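Side-chain contact in neck appendage protein (PDB 3GUD), which probably acts, through this C-terminal domain, as an intramolecular chaperone that helps the phage neck appendage fold into its trimeric triple-beta-helix: residues A10-D14 and K15-A19. Numbering follows the deposited sequence.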
loop_
_atom_site.group_PDB
_atom_site.type_symbol
_atom_site.label_atom_id
_atom_site.label_comp_id
_atom_site.label_asym_id
_atom_site.label_seq_id
_atom_site.Cartn_x
_atom_site.Cartn_y
_atom_site.Cartn_z
ATOM N N ALA A 10 3.915 21.214 -5.204
ATOM C CA ALA A 10 3.250 22.116 -4.282
ATOM C C ALA A 10 2.443 21.352 -3.261
ATOM O O ALA A 10 2.229 20.151 -3.397
ATOM C CB ALA A 10 2.349 23.064 -5.043
ATOM N N PRO A 11 1.995 22.049 -2.220
ATOM C CA PRO A 11 1.124 21.406 -1.241
ATOM C C PRO A 11 -0.184 21.001 -1.908
ATOM O O PRO A 11 -0.466 21.421 -3.029
ATOM C CB PRO A 11 0.907 22.503 -0.200
ATOM C CG PRO A 11 2.111 23.405 -0.351
ATOM C CD PRO A 11 2.383 23.409 -1.818
ATOM N N ILE A 12 -0.973 20.186 -1.226
ATOM C CA ILE A 12 -2.127 19.558 -1.855
ATOM C C ILE A 12 -3.350 20.483 -1.976
ATOM O O ILE A 12 -3.831 21.046 -0.988
ATOM C CB ILE A 12 -2.488 18.229 -1.140
ATOM C CG1 ILE A 12 -1.308 17.252 -1.232
ATOM C CG2 ILE A 12 -3.782 17.620 -1.716
ATOM C CD1 ILE A 12 -1.382 16.108 -0.263
ATOM N N SER A 13 -3.826 20.625 -3.213
ATOM C CA SER A 13 -5.054 21.348 -3.540
ATOM C C SER A 13 -6.129 21.142 -2.475
ATOM O O SER A 13 -6.266 20.047 -1.910
ATOM C CB SER A 13 -5.567 20.894 -4.915
ATOM O OG SER A 13 -6.727 21.598 -5.306
ATOM N N ASP A 14 -6.877 22.209 -2.199
ATOM C CA ASP A 14 -7.879 22.212 -1.132
ATOM C C ASP A 14 -9.236 21.780 -1.660
ATOM O O ASP A 14 -10.005 21.130 -0.963
ATOM C CB ASP A 14 -7.997 23.607 -0.516
ATOM C CG ASP A 14 -7.189 23.766 0.751
ATOM O OD1 ASP A 14 -7.319 22.914 1.664
ATOM O OD2 ASP A 14 -6.450 24.772 0.830
ATOM N N LYS A 15 -9.530 22.156 -2.900
ATOM C CA LYS A 15 -10.722 21.658 -3.573
ATOM C C LYS A 15 -10.615 20.140 -3.679
ATOM O O LYS A 15 -11.590 19.429 -3.431
ATOM C CB LYS A 15 -10.877 22.257 -4.977
ATOM C CG LYS A 15 -10.224 23.622 -5.172
ATOM C CD LYS A 15 -11.193 24.784 -4.955
ATOM C CE LYS A 15 -10.437 26.111 -4.921
ATOM N NZ LYS A 15 -11.187 27.223 -5.572
ATOM N N VAL A 16 -9.429 19.643 -4.045
ATOM C CA VAL A 16 -9.168 18.199 -4.081
ATOM C C VAL A 16 -9.403 17.535 -2.724
ATOM O O VAL A 16 -10.164 16.576 -2.613
ATOM C CB VAL A 16 -7.731 17.903 -4.529
ATOM C CG1 VAL A 16 -7.456 16.400 -4.512
ATOM C CG2 VAL A 16 -7.500 18.474 -5.911
ATOM N N LEU A 17 -8.742 18.051 -1.695
ATOM C CA LEU A 17 -8.867 17.506 -0.354
ATOM C C LEU A 17 -10.316 17.603 0.084
ATOM O O LEU A 17 -10.819 16.778 0.844
ATOM C CB LEU A 17 -7.961 18.290 0.590
ATOM C CG LEU A 17 -7.214 17.538 1.695
ATOM C CD1 LEU A 17 -6.857 16.134 1.255
ATOM C CD2 LEU A 17 -5.965 18.294 2.119
ATOM N N ASP A 18 -10.996 18.620 -0.421
ATOM C CA ASP A 18 -12.383 18.859 -0.067
ATOM C C ASP A 18 -13.331 17.915 -0.815
ATOM O O ASP A 18 -14.407 17.555 -0.318
ATOM C CB ASP A 18 -12.734 20.322 -0.324
ATOM C CG ASP A 18 -12.015 21.260 0.631
ATOM O OD1 ASP A 18 -11.598 20.790 1.716
ATOM O OD2 ASP A 18 -11.860 22.457 0.295
ATOM N N ALA A 19 -12.921 17.505 -2.010
ATOM C CA ALA A 19 -13.675 16.514 -2.768
ATOM C C ALA A 19 -13.464 15.115 -2.190
ATOM O O ALA A 19 -14.414 14.339 -2.089
ATOM C CB ALA A 19 -13.293 16.562 -4.234
#
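The backbone turns from extended into helical form at S13, and the first helical bond follows: L17 N gives its hydrogen to S13 O at 3.2 Å, with an N-H...O angle of 159°, while a second, from D18 N to D14 O, is doubtful.

S13 CB and S13 OG lie against a single methyl of V16, each 3.3 Å from V16 CG2. OG is anti to the backbone N of S13 (chi1 -178°), beside the carbonyl carbon, and this brings it near that methyl. The carbon pair is tight. V16 holds CG2 on the side of its own N, which turns this methyl back to the serine. I12 reaches the helix more loosely, with its branch methyl CG2 4.5 Å from L17 CD2.

S13 is at the N-cap position of helix 14-20, which follows strand 6-10 in the peptidase S74 chaperone domain. S13 N hydrogen-bonds OE1 of Q27 of a second subunit, and I12 packs on Y26 of that chain. This start of the helix lies at the interface with that subunit.

D14 and D18 are one helical turn apart, their carboxylates 4.8 Å from D14 OD1 to D18 OD2. R115 of helix 102-120 forms salt bridges with both, which probably offsets their like charges. L17 packs on the same helix, against L108 and C112.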